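VP5 (Halorubrum pleomorphic virus 6, PDB 6QGL) is a viral envelope protein that probably drives fusion of the virus envelope with the membrane of its haloarchaeal host. Local coordinates at residues T237-D240 and T241-N245; G74-H77 and T78-E82; S395-A398 and A399-T402; K56-S59 and N60-T64. One frame throughout, in Å; residues are numbered along the deposited sequence.

Contact 1 (T237-D240 and T241-N245); sequences TEMD and TVFQN
T237 and T241 meet in a local i to i+4 contact along one turn of helix 229-257, a long helix of the N-terminal part of the envelope protein. The evidence is a carbonyl with two donors: T237 O accepts from T241 N at 3.1 Å and from T241 OG1 at 2.8 Å, and the donors come from opposite faces of its plane. T241 OG1 reaches back because it lies anti to its own carbonyl carbon (chi1 -55°), so the hydroxyl hangs over the preceding turn while CG2 lies anti to the backbone N. Ordinary helical bonds follow, V242 N to E238 O at 3.0 Å and F243 N to M239 O at 3.1 Å.

On another side of the helix, M239 and F243 run side by side in the same direction. M239 CG lies 3.8 Å from F243 CE2, so the aliphatic stem of the methionine, rather than its sulfur, carries the contact. Both side chains press onto helix 97-140, M239 at V115 and F119, F243 at E112. D240 makes a salt bridge to R116 of that helix. A hydroxyl bonded to the i-4 carbonyl is common for threonine within helices; buried M239, V242 and F243 set against exposed T237, T241 and Q244 mark an amphipathic helix packed in a helical bundle.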
# COMPACT_ATOMS: atom_id res chain seq x y z
N THR A 237 14.59 -1.38 -8.91
CA THR A 237 15.08 -0.90 -10.21
C THR A 237 14.48 0.45 -10.58
O THR A 237 15.16 1.27 -11.19
CB THR A 237 14.89 -1.95 -11.31
OG1 THR A 237 13.52 -2.35 -11.36
CG2 THR A 237 15.78 -3.17 -11.11
N GLU A 238 13.21 0.70 -10.19
CA GLU A 238 12.52 1.96 -10.43
C GLU A 238 13.10 3.06 -9.54
O GLU A 238 13.26 4.19 -10.01
CB GLU A 238 11.01 1.80 -10.19
CG GLU A 238 10.25 1.23 -11.37
CD GLU A 238 8.96 0.49 -11.03
OE1 GLU A 238 8.25 0.94 -10.10
OE2 GLU A 238 8.67 -0.53 -11.68
N MET A 239 13.44 2.71 -8.28
CA MET A 239 14.05 3.61 -7.31
C MET A 239 15.41 4.08 -7.83
O MET A 239 15.72 5.27 -7.75
CB MET A 239 14.22 2.89 -5.97
CG MET A 239 14.06 3.77 -4.76
SD MET A 239 13.94 2.76 -3.26
CE MET A 239 12.23 2.43 -3.23
N ASP A 240 16.21 3.14 -8.40
CA ASP A 240 17.53 3.44 -8.98
C ASP A 240 17.38 4.41 -10.14
O ASP A 240 18.13 5.38 -10.21
CB ASP A 240 18.24 2.15 -9.46
CG ASP A 240 18.71 1.21 -8.37
OD1 ASP A 240 18.76 1.63 -7.20
OD2 ASP A 240 19.03 0.05 -8.69
N THR A 241 16.38 4.16 -11.03
CA THR A 241 16.08 4.99 -12.20
C THR A 241 15.78 6.42 -11.76
O THR A 241 16.39 7.36 -12.27
CB THR A 241 14.91 4.37 -13.01
OG1 THR A 241 15.24 3.02 -13.36
CG2 THR A 241 14.59 5.16 -14.27
N VAL A 242 14.86 6.57 -10.80
CA VAL A 242 14.40 7.84 -10.24
C VAL A 242 15.56 8.66 -9.67
O VAL A 242 15.71 9.81 -10.08
CB VAL A 242 13.24 7.59 -9.24
CG1 VAL A 242 13.04 8.76 -8.28
CG2 VAL A 242 11.94 7.28 -9.98
N PHE A 243 16.39 8.08 -8.79
CA PHE A 243 17.50 8.83 -8.20
C PHE A 243 18.68 9.07 -9.17
O PHE A 243 19.42 10.04 -8.98
CB PHE A 243 17.96 8.20 -6.89
CG PHE A 243 16.93 8.31 -5.79
CD1 PHE A 243 16.61 9.55 -5.23
CD2 PHE A 243 16.27 7.19 -5.32
CE1 PHE A 243 15.65 9.65 -4.22
CE2 PHE A 243 15.32 7.29 -4.29
CZ PHE A 243 15.01 8.51 -3.76
N GLN A 244 18.80 8.25 -10.24
CA GLN A 244 19.82 8.47 -11.26
C GLN A 244 19.40 9.69 -12.08
O GLN A 244 20.23 10.58 -12.32
CB GLN A 244 20.00 7.23 -12.16
CG GLN A 244 21.10 7.40 -13.22
CD GLN A 244 21.64 6.12 -13.80
OE1 GLN A 244 21.17 5.01 -13.52
NE2 GLN A 244 22.66 6.25 -14.64
N ASN A 245 18.11 9.75 -12.47
CA ASN A 245 17.50 10.84 -13.23
C ASN A 245 17.59 12.17 -12.50
O ASN A 245 17.83 13.18 -13.15
CB ASN A 245 16.04 10.52 -13.59
CG ASN A 245 15.84 9.39 -14.59
OD1 ASN A 245 16.75 8.97 -15.32
ND2 ASN A 245 14.62 8.88 -14.63

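Contact 2 (G74-H77 and T78-E82); sequences GVEH and TAYTE
H77, T78 and E76 carry this turn of helix 73-92, each tied to the residue four places away. H77 offers its carbonyl to T81, and two donors take it: T81 N at 3.0 Å and T81 OG1 at 2.8 Å. The hydroxyl sits 39° out of the carbonyl plane, so it approaches from above rather than on a lone pair. The same OG1 also lies over one face of the H77 imidazole, offset toward the rim, with CD2 as its neighbour at 4.3 Å; the approach is packing and counts as no bond.

T78 repeats the device one turn earlier. Its OG1 is 2.7 Å from G74 O and its backbone N 2.9 Å from the same atom, the two arriving from opposite faces of the carbonyl plane. The hydroxyl can do this because it stands anti to the T78 carbonyl carbon (chi1 -52°).

E76 pairs with Y80 instead through carbon. The two side chains point the same way, E76 CG 4.0 Å from Y80 CE2, and the carboxylate stands nearly perpendicular to the ring, 82° between their planes.

The polar ends are satisfied by other parts of the fold: H77 ND1 accepts from the Q472 backbone N, T81 OG1 also bonds Q472 NE2, and E76 OE2 bonds N245 ND2 of helix 229-257. Around the turn, V75, T78 and A79 rest on Y111 of helix 97-140, E76 and A79 on V246 of helix 229-257, and H77 and T81 on L486 of helix 480-496.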
# COMPACT_ATOMS: atom_id res chain seq x y z
N GLY A 74 6.83 10.87 -8.59
CA GLY A 74 6.61 11.88 -7.57
C GLY A 74 7.79 12.00 -6.62
O GLY A 74 8.01 13.07 -6.05
N VAL A 75 8.55 10.89 -6.45
CA VAL A 75 9.76 10.84 -5.62
C VAL A 75 10.83 11.68 -6.33
O VAL A 75 11.55 12.43 -5.67
CB VAL A 75 10.22 9.37 -5.36
CG1 VAL A 75 11.58 9.32 -4.66
CG2 VAL A 75 9.18 8.62 -4.54
N GLU A 76 10.87 11.58 -7.68
CA GLU A 76 11.75 12.33 -8.57
C GLU A 76 11.43 13.83 -8.45
O GLU A 76 12.35 14.64 -8.36
CB GLU A 76 11.55 11.84 -10.02
CG GLU A 76 12.59 12.31 -11.02
CD GLU A 76 12.38 11.77 -12.42
OE1 GLU A 76 11.91 12.54 -13.29
OE2 GLU A 76 12.68 10.57 -12.65
N HIS A 77 10.12 14.18 -8.39
CA HIS A 77 9.61 15.55 -8.24
C HIS A 77 10.04 16.12 -6.88
O HIS A 77 10.57 17.23 -6.83
CB HIS A 77 8.08 15.56 -8.39
CG HIS A 77 7.46 16.93 -8.39
ND1 HIS A 77 7.60 17.79 -9.47
CD2 HIS A 77 6.68 17.53 -7.46
CE1 HIS A 77 6.93 18.88 -9.15
NE2 HIS A 77 6.36 18.77 -7.95
N THR A 78 9.85 15.33 -5.79
CA THR A 78 10.21 15.68 -4.41
C THR A 78 11.72 15.90 -4.30
O THR A 78 12.15 16.88 -3.67
CB THR A 78 9.73 14.57 -3.43
OG1 THR A 78 8.35 14.29 -3.66
CG2 THR A 78 9.94 14.93 -1.97
N ALA A 79 12.52 15.01 -4.92
CA ALA A 79 13.98 15.08 -4.92
C ALA A 79 14.49 16.30 -5.69
O ALA A 79 15.48 16.90 -5.26
CB ALA A 79 14.57 13.80 -5.48
N TYR A 80 13.81 16.68 -6.80
CA TYR A 80 14.16 17.85 -7.60
C TYR A 80 13.86 19.12 -6.82
O TYR A 80 14.70 20.02 -6.81
CB TYR A 80 13.37 17.89 -8.92
CG TYR A 80 14.07 17.33 -10.15
CD1 TYR A 80 15.25 17.89 -10.62
CD2 TYR A 80 13.47 16.33 -10.91
CE1 TYR A 80 15.87 17.40 -11.77
CE2 TYR A 80 14.07 15.85 -12.07
CZ TYR A 80 15.27 16.38 -12.50
OH TYR A 80 15.86 15.89 -13.64
N THR A 81 12.67 19.20 -6.16
CA THR A 81 12.26 20.37 -5.36
C THR A 81 13.32 20.66 -4.31
O THR A 81 13.89 21.75 -4.29
CB THR A 81 10.88 20.14 -4.69
OG1 THR A 81 9.92 19.72 -5.65
CG2 THR A 81 10.36 21.39 -3.98
N GLU A 82 13.64 19.65 -3.49
CA GLU A 82 14.58 19.73 -2.38
C GLU A 82 16.00 20.11 -2.81
O GLU A 82 16.60 20.98 -2.18
CB GLU A 82 14.57 18.44 -1.56
CG GLU A 82 15.05 18.62 -0.12
CD GLU A 82 15.48 17.37 0.63
OE1 GLU A 82 15.06 16.26 0.24
OE2 GLU A 82 16.22 17.51 1.63

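Contact 3 (S395-A398 and A399-T402); sequences SVPA and ADWT
From V396 to W401 the chain leaves strand 393-397 and curls into a short 3-10 turn, with D400 N 2.8 Å from P397 O and W401 N 3.1 Å from A398 O. Both are i to i+3 bonds, and both donors stand above the carbonyl plane instead of on a lone pair, the second by 56°. The backbone angles at A398, A399 and D400 all fall in the right-handed helical region, which makes two overlapping i to i+3 turns, as in a short 3-10 segment.

This curl brings the W401 indole back across V396, the two side chains crossing at about a right angle. V396 CG1, anti to its backbone N (chi1 -166°), sits over the face of the five-membered ring, 3.7 Å from the centroid and 21° off the ring normal, a CH-pi contact. At its edge, in plane, the ring meets A398 CA. The indole nitrogen also turns to the strand, but W401 NE1 makes only a weak bond to V396 O, 3.4 Å long.

On the outer side, P397 CG touches the D400 carboxylate, 3.3 Å from OD2. The indole continues onto I384, P378, I372 and Y411. V396 pairs through its backbone with I384 of the adjacent strand, and T402 with S410, so the arrangement is a 3-10 connection between two beta strands, with the tryptophan after the turn packing its indole face against V396 of the preceding strand.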
# COMPACT_ATOMS: atom_id res chain seq x y z
N SER A 395 -28.11 -7.66 13.46
CA SER A 395 -26.83 -7.26 12.89
C SER A 395 -25.79 -8.29 13.30
O SER A 395 -25.58 -8.53 14.50
CB SER A 395 -26.43 -5.86 13.35
OG SER A 395 -25.26 -5.43 12.66
N VAL A 396 -25.20 -8.97 12.31
CA VAL A 396 -24.22 -10.02 12.56
C VAL A 396 -22.85 -9.63 12.00
O VAL A 396 -22.70 -9.61 10.77
CB VAL A 396 -24.68 -11.42 12.03
CG1 VAL A 396 -23.80 -12.53 12.60
CG2 VAL A 396 -26.15 -11.69 12.33
N PRO A 397 -21.84 -9.36 12.86
CA PRO A 397 -20.50 -9.05 12.34
C PRO A 397 -19.85 -10.32 11.77
O PRO A 397 -20.10 -11.40 12.31
CB PRO A 397 -19.74 -8.54 13.57
CG PRO A 397 -20.40 -9.19 14.71
CD PRO A 397 -21.84 -9.40 14.34
N ALA A 398 -19.04 -10.20 10.70
CA ALA A 398 -18.39 -11.34 10.05
C ALA A 398 -17.77 -12.36 11.01
O ALA A 398 -17.93 -13.56 10.80
CB ALA A 398 -17.36 -10.86 9.05
N ALA A 399 -17.11 -11.87 12.08
CA ALA A 399 -16.45 -12.68 13.11
C ALA A 399 -17.40 -13.63 13.86
O ALA A 399 -16.93 -14.60 14.46
CB ALA A 399 -15.72 -11.78 14.10
N ASP A 400 -18.71 -13.35 13.83
CA ASP A 400 -19.73 -14.16 14.51
C ASP A 400 -20.33 -15.26 13.61
O ASP A 400 -21.02 -16.15 14.12
CB ASP A 400 -20.83 -13.25 15.11
CG ASP A 400 -20.35 -12.25 16.15
OD1 ASP A 400 -19.11 -12.06 16.27
OD2 ASP A 400 -21.20 -11.65 16.83
N TRP A 401 -20.04 -15.22 12.30
CA TRP A 401 -20.50 -16.22 11.32
C TRP A 401 -19.62 -17.47 11.38
O TRP A 401 -18.42 -17.39 11.14
CB TRP A 401 -20.51 -15.63 9.90
CG TRP A 401 -21.58 -14.61 9.65
CD1 TRP A 401 -21.43 -13.26 9.62
CD2 TRP A 401 -22.96 -14.87 9.36
NE1 TRP A 401 -22.63 -12.65 9.33
CE2 TRP A 401 -23.59 -13.62 9.18
CE3 TRP A 401 -23.73 -16.04 9.25
CZ2 TRP A 401 -24.96 -13.50 8.89
CZ3 TRP A 401 -25.08 -15.92 8.96
CH2 TRP A 401 -25.68 -14.67 8.79
N THR A 402 -20.23 -18.62 11.71
CA THR A 402 -19.55 -19.92 11.82
C THR A 402 -19.45 -20.60 10.45
O THR A 402 -20.47 -20.78 9.79
CB THR A 402 -20.25 -20.80 12.87
OG1 THR A 402 -20.50 -20.04 14.05
CG2 THR A 402 -19.44 -22.05 13.23

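Contact 4 (K56-S59 and N60-T64); sequences KRKS and NNQST
K58 O is bonded by Q62 N at 2.8 Å, the shortest sound polar bond between K56-S59 and N60-T64, and the amide lies nearly along the C=O axis. The bond joins adjacent turns of helix 43-66, and the side chains of the same pair run together. K58 is fully extended beyond CG, while Q62 bends at chi2 (-60°), which brings the amide beside the lysine stem: Q62 NE2 is 3.5 Å from K58 CE. Each then finds its polar partner elsewhere, K58 NZ on the carbonyl of Q225 and Q62 NE2 on the carboxylate of E231.

One residue back, N61 N bonds R57 O at 2.9 Å, and the arginine bends at chi2 and chi3 to cross the asparagine, with R57 CG 3.7 Å from N61 ND2. A water bridges their ends, accepting from R57 NH1 at 2.9 Å and donating to N61 OD1 at the same distance. R57 NE makes a salt bridge to E129, and N61 ND2 bonds T126 OG1, so both side chains are held to helix 97-140; R57 NH1 also donates to V32 O.

N60 O closes the turn, accepting T64 N and T64 OG1, each at 3.1 Å, from opposite faces of its plane. The helix widens into a pi-type turn at 62-64, close to its end. The arrangement is one of polar side chains set i to i+4 along a helix, whose ends reach helix 97-140 (E129, T126), helix 229-257 (E231) and strand 224-226 (Q225).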
# COMPACT_ATOMS: atom_id res chain seq x y z
N LYS A 56 -1.51 -10.89 6.16
CA LYS A 56 -1.35 -9.55 6.74
C LYS A 56 -0.06 -8.88 6.25
O LYS A 56 -0.12 -7.73 5.83
CB LYS A 56 -1.40 -9.62 8.28
CG LYS A 56 -1.49 -8.26 8.97
CD LYS A 56 -1.45 -8.40 10.49
CE LYS A 56 -1.55 -7.08 11.22
NZ LYS A 56 -0.29 -6.30 11.14
N ARG A 57 1.08 -9.60 6.29
CA ARG A 57 2.38 -9.10 5.83
C ARG A 57 2.36 -8.75 4.35
O ARG A 57 2.83 -7.67 3.98
CB ARG A 57 3.53 -10.09 6.13
CG ARG A 57 4.94 -9.61 5.73
CD ARG A 57 5.45 -8.41 6.53
NE ARG A 57 5.53 -8.71 7.96
CZ ARG A 57 5.80 -7.82 8.91
NH1 ARG A 57 6.03 -6.55 8.59
NH2 ARG A 57 5.84 -8.19 10.18
N LYS A 58 1.82 -9.65 3.50
CA LYS A 58 1.73 -9.42 2.06
C LYS A 58 0.87 -8.19 1.77
O LYS A 58 1.30 -7.33 1.02
CB LYS A 58 1.21 -10.66 1.31
CG LYS A 58 1.47 -10.57 -0.19
CD LYS A 58 0.64 -11.55 -0.99
CE LYS A 58 0.75 -11.22 -2.46
NZ LYS A 58 0.21 -12.31 -3.30
N SER A 59 -0.32 -8.10 2.42
CA SER A 59 -1.27 -7.00 2.29
C SER A 59 -0.64 -5.66 2.68
O SER A 59 -0.85 -4.67 1.98
CB SER A 59 -2.52 -7.26 3.13
OG SER A 59 -3.51 -6.27 2.91
N ASN A 60 0.15 -5.65 3.77
CA ASN A 60 0.86 -4.47 4.27
C ASN A 60 1.93 -4.05 3.26
O ASN A 60 2.02 -2.87 2.93
CB ASN A 60 1.48 -4.75 5.65
CG ASN A 60 2.47 -3.71 6.12
OD1 ASN A 60 2.11 -2.57 6.44
ND2 ASN A 60 3.74 -4.08 6.16
N ASN A 61 2.72 -5.03 2.77
CA ASN A 61 3.79 -4.79 1.80
C ASN A 61 3.25 -4.30 0.46
O ASN A 61 3.86 -3.43 -0.15
CB ASN A 61 4.69 -6.02 1.64
CG ASN A 61 5.53 -6.36 2.85
OD1 ASN A 61 5.67 -5.59 3.81
ND2 ASN A 61 6.11 -7.55 2.85
N GLN A 62 2.07 -4.83 0.02
CA GLN A 62 1.39 -4.42 -1.21
C GLN A 62 0.98 -2.94 -1.11
O GLN A 62 1.35 -2.14 -1.96
CB GLN A 62 0.14 -5.28 -1.51
CG GLN A 62 0.37 -6.74 -1.92
CD GLN A 62 1.19 -6.97 -3.17
OE1 GLN A 62 1.06 -6.26 -4.18
NE2 GLN A 62 2.03 -7.99 -3.14
N SER A 63 0.29 -2.58 -0.02
CA SER A 63 -0.18 -1.21 0.23
C SER A 63 0.92 -0.17 0.37
O SER A 63 0.69 0.98 -0.01
CB SER A 63 -1.11 -1.17 1.43
OG SER A 63 -0.46 -1.55 2.63
N THR A 64 2.11 -0.53 0.90
CA THR A 64 3.17 0.46 1.09
C THR A 64 4.26 0.44 0.01
O THR A 64 4.32 1.39 -0.78
CB THR A 64 3.78 0.37 2.51
OG1 THR A 64 4.37 -0.91 2.69
CG2 THR A 64 2.76 0.64 3.61
O HOH W 1 7.28 -5.34 6.24

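Overall arrangement
Along the chain the order is contact 4, contact 2, contact 1 and contact 3. The first three lie in the N-terminal region of the envelope protein, on helices 43-66, 73-92 and 229-257. Contacts 1 and 2 touch, their centres about 12 Å apart: N245 ND2 probably bonds E76 OE2 at 3.3 Å, and F243 CZ packs 3.6 Å from V75 CG1. Contact 4 lies nearer the chain's centre, its closest atoms about 8 Å from contact 1. Contact 3, in the later beta-rich part, is about 47 Å from contacts 1 and 2 between centres. The helical contacts cluster together, while contact 3 belongs to a separate, strand-rich region, across the chain's centre from contacts 1 and 2.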